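Local coordinates for protein Pcdhgc3 (Mus musculus, PDB 4ZI8), which probably acts as a calcium-dependent cell-adhesion protein that may help set up specific neuronal connections in the brain, at residues I269-G274 with I312-K317. Sequence-based numbering, arbitrary orientation.
Sequences IVYSFG and IQAKDK. With CA (calcium ion), chain S.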
ATOM      1  N   ILE B 269      16.499   0.285 -19.473  1.00 33.23           N
ATOM      2  CA  ILE B 269      16.448  -0.802 -20.444  1.00 31.64           C
ATOM      3  C   ILE B 269      17.734  -1.607 -20.556  1.00 31.74           C
ATOM      4  O   ILE B 269      18.859  -1.043 -20.547  1.00 31.17           O
ATOM      5  CB  ILE B 269      16.051  -0.237 -21.799  1.00 31.71           C
ATOM      6  CG1 ILE B 269      14.538  -0.034 -21.786  1.00 30.06           C
ATOM      7  CG2 ILE B 269      16.456  -1.190 -22.942  1.00 28.04           C
ATOM      8  CD1 ILE B 269      14.101   1.101 -22.627  1.00 41.06           C
ATOM      9  N   VAL B 270      17.546  -2.928 -20.592  1.00 28.24           N
ATOM     10  CA  VAL B 270      18.616  -3.891 -20.826  1.00 29.35           C
ATOM     11  C   VAL B 270      18.420  -4.588 -22.176  1.00 27.61           C
ATOM     12  O   VAL B 270      17.342  -5.129 -22.439  1.00 27.57           O
ATOM     13  CB  VAL B 270      18.658  -4.974 -19.745  1.00 36.13           C
ATOM     14  CG1 VAL B 270      19.762  -6.012 -20.071  1.00 36.72           C
ATOM     15  CG2 VAL B 270      18.861  -4.370 -18.390  1.00 39.98           C
ATOM     16  N   TYR B 271      19.454  -4.587 -23.014  1.00 29.03           N
ATOM     17  CA  TYR B 271      19.368  -5.241 -24.320  1.00 27.29           C
ATOM     18  C   TYR B 271      20.033  -6.604 -24.272  1.00 27.28           C
ATOM     19  O   TYR B 271      21.102  -6.741 -23.710  1.00 27.39           O
ATOM     20  CB  TYR B 271      20.029  -4.390 -25.407  1.00 27.21           C
ATOM     21  CG  TYR B 271      19.400  -3.038 -25.578  1.00 28.87           C
ATOM     22  CD1 TYR B 271      18.190  -2.904 -26.252  1.00 29.97           C
ATOM     23  CD2 TYR B 271      20.002  -1.889 -25.060  1.00 28.53           C
ATOM     24  CE1 TYR B 271      17.593  -1.674 -26.406  1.00 29.99           C
ATOM     25  CE2 TYR B 271      19.409  -0.635 -25.216  1.00 26.72           C
ATOM     26  CZ  TYR B 271      18.201  -0.540 -25.893  1.00 28.85           C
ATOM     27  OH  TYR B 271      17.586   0.674 -26.070  1.00 29.50           O
ATOM     28  N   SER B 272      19.414  -7.614 -24.878  1.00 26.15           N
ATOM     29  CA  SER B 272      20.000  -8.946 -24.891  1.00 24.13           C
ATOM     30  C   SER B 272      19.567  -9.651 -26.159  1.00 23.01           C
ATOM     31  O   SER B 272      18.623  -9.200 -26.830  1.00 22.73           O
ATOM     32  CB  SER B 272      19.585  -9.752 -23.656  1.00 29.65           C
ATOM     33  OG  SER B 272      18.188  -9.985 -23.635  1.00 28.32           O
ATOM     34  N   PHE B 273      20.269 -10.727 -26.495  1.00 21.57           N
ATOM     35  CA  PHE B 273      19.853 -11.568 -27.597  1.00 24.10           C
ATOM     36  C   PHE B 273      18.585 -12.294 -27.201  1.00 25.21           C
ATOM     37  O   PHE B 273      18.523 -12.909 -26.133  1.00 28.75           O
ATOM     38  CB  PHE B 273      20.950 -12.574 -27.971  1.00 24.20           C
ATOM     39  CG  PHE B 273      22.132 -11.944 -28.653  1.00 24.89           C
ATOM     40  CD1 PHE B 273      21.984 -11.307 -29.876  1.00 26.72           C
ATOM     41  CD2 PHE B 273      23.390 -11.984 -28.073  1.00 28.06           C
ATOM     42  CE1 PHE B 273      23.091 -10.712 -30.515  1.00 29.75           C
ATOM     43  CE2 PHE B 273      24.487 -11.412 -28.698  1.00 24.75           C
ATOM     44  CZ  PHE B 273      24.344 -10.779 -29.912  1.00 27.05           C
ATOM     45  N   GLY B 274      17.573 -12.216 -28.058  1.00 30.62           N
ATOM     46  CA  GLY B 274      16.297 -12.884 -27.797  1.00 37.22           C
ATOM     47  C   GLY B 274      16.449 -14.392 -27.808  1.00 43.80           C
ATOM     48  O   GLY B 274      17.401 -14.910 -28.399  1.00 42.11           O
ATOM     49  N   ILE B 312      16.660  -9.145 -31.155  1.00 22.40           N
ATOM     50  CA  ILE B 312      17.185  -8.506 -29.970  1.00 22.45           C
ATOM     51  C   ILE B 312      15.998  -8.165 -29.058  1.00 26.67           C
ATOM     52  O   ILE B 312      14.917  -7.812 -29.527  1.00 25.06           O
ATOM     53  CB  ILE B 312      18.009  -7.273 -30.338  1.00 24.31           C
ATOM     54  CG1 ILE B 312      19.280  -7.719 -31.099  1.00 22.44           C
ATOM     55  CG2 ILE B 312      18.371  -6.449 -29.092  1.00 20.60           C
ATOM     56  CD1 ILE B 312      20.186  -6.583 -31.498  1.00 27.38           C
ATOM     57  N   GLN B 313      16.202  -8.304 -27.761  1.00 23.20           N
ATOM     58  CA  GLN B 313      15.125  -8.117 -26.828  1.00 24.92           C
ATOM     59  C   GLN B 313      15.482  -6.931 -25.959  1.00 23.33           C
ATOM     60  O   GLN B 313      16.656  -6.751 -25.624  1.00 27.37           O
ATOM     61  CB  GLN B 313      14.931  -9.383 -26.012  1.00 29.48           C
ATOM     62  CG  GLN B 313      14.085  -9.202 -24.788  1.00 42.43           C
ATOM     63  CD  GLN B 313      14.062 -10.454 -23.942  1.00 52.10           C
ATOM     64  OE1 GLN B 313      13.208 -11.318 -24.128  1.00 58.79           O
ATOM     65  NE2 GLN B 313      15.011 -10.565 -23.016  1.00 51.72           N
ATOM     66  N   ALA B 314      14.499  -6.093 -25.640  1.00 27.80           N
ATOM     67  CA  ALA B 314      14.685  -5.032 -24.650  1.00 26.91           C
ATOM     68  C   ALA B 314      13.772  -5.311 -23.454  1.00 30.75           C
ATOM     69  O   ALA B 314      12.574  -5.511 -23.658  1.00 28.77           O
ATOM     70  CB  ALA B 314      14.358  -3.654 -25.248  1.00 25.40           C
ATOM     71  N   LYS B 315      14.328  -5.352 -22.240  1.00 26.25           N
ATOM     72  CA  LYS B 315      13.538  -5.538 -21.026  1.00 30.63           C
ATOM     73  C   LYS B 315      13.966  -4.499 -20.005  1.00 28.65           C
ATOM     74  O   LYS B 315      15.146  -4.131 -19.948  1.00 27.71           O
ATOM     75  CB  LYS B 315      13.702  -6.956 -20.450  1.00 37.81           C
ATOM     76  CG  LYS B 315      12.743  -8.000 -21.067  1.00 43.70           C
ATOM     77  CD  LYS B 315      12.475  -9.196 -20.148  1.00 45.63           C
ATOM     78  CE  LYS B 315      11.352 -10.098 -20.716  1.00 45.77           C
ATOM     79  NZ  LYS B 315      11.162 -11.417 -20.018  1.00 44.21           N
ATOM     80  N   ASP B 316      13.018  -4.008 -19.216  1.00 29.57           N
ATOM     81  CA  ASP B 316      13.374  -3.022 -18.198  1.00 29.31           C
ATOM     82  C   ASP B 316      13.834  -3.771 -16.957  1.00 31.42           C
ATOM     83  O   ASP B 316      13.851  -5.007 -16.957  1.00 28.09           O
ATOM     84  CB  ASP B 316      12.219  -2.050 -17.886  1.00 30.63           C
ATOM     85  CG  ASP B 316      10.941  -2.744 -17.481  1.00 30.41           C
ATOM     86  OD1 ASP B 316      10.976  -3.612 -16.581  1.00 33.68           O
ATOM     87  OD2 ASP B 316       9.884  -2.421 -18.072  1.00 30.99           O
ATOM     88  N   LYS B 317      14.221  -3.036 -15.911  1.00 31.19           N
ATOM     89  CA  LYS B 317      14.663  -3.651 -14.659  1.00 31.34           C
ATOM     90  C   LYS B 317      13.579  -3.618 -13.575  1.00 38.47           C
ATOM     91  O   LYS B 317      13.880  -3.706 -12.387  1.00 38.63           O
ATOM     92  CB  LYS B 317      15.925  -2.952 -14.151  1.00 31.05           C
ATOM     93  CG  LYS B 317      17.103  -3.031 -15.121  1.00 30.35           C
ATOM     94  CD  LYS B 317      18.303  -2.271 -14.590  1.00 31.55           C
ATOM     95  CE  LYS B 317      19.503  -2.442 -15.496  1.00 32.33           C
ATOM     96  NZ  LYS B 317      20.822  -1.990 -14.925  1.00 36.37           N
TER
HETATM   97 CA    CA S 406       8.788  -0.303 -17.842  1.00 28.57          CA
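Val270 pairs with Lys315 and Ser272 with Gln313 as hydrogen-bonded pairs of two antiparallel strands, whose axes approach to 4.5 Å. Each pair is closed by two backbone bonds; Val270 N reaches Lys315 O at 2.8 Å and Gln313 N reaches Ser272 O at 2.7 Å. Tyr271 and Ala314 form the non-hydrogen-bonded pair between them. There Tyr271 CA makes a CA-H...O contact of 3.4 Å with Gln313 O.

Ile269, Tyr271 and Ala314 lie on the face turned toward the second sheet. Ala314 CB touches Ile269 CG2 and Tyr271 CE1, at 4.0 Å from each. With Ile269 CG1 beside the backbone N (chi1 -79°), the CG2 methyl lies over one face of the Tyr271 ring, toward the rim. The phenol OH is held by the backbone N of Ala258, on strand 252-259 of that sheet.

Val270, Ser272 and Gln313 lie on the other face. Gln313 runs extended to CD and its amide turns out of line (chi3 -90°), with NE2 3.3 Å from Ser272 OG. At the calcium end, the extended Lys317 chain crosses Val270 at about a right angle, with CE 3.5 Å from Val270 CG2. Lys317 NZ salt-bridges Glu268.

Asp316 OD2 binds the calcium ion at 2.4 Å, while OD1 accepts a hydrogen bond from Gly318 N. The side chains of Asn228, Asp260 and Asp262 and backbone carbonyls of Asn230 and Asn266 complete the site. The arrangement is an edge-strand pairing in the beta-sandwich of the third cadherin domain, EC3, leading into the calcium-bound EC2-EC3 junction.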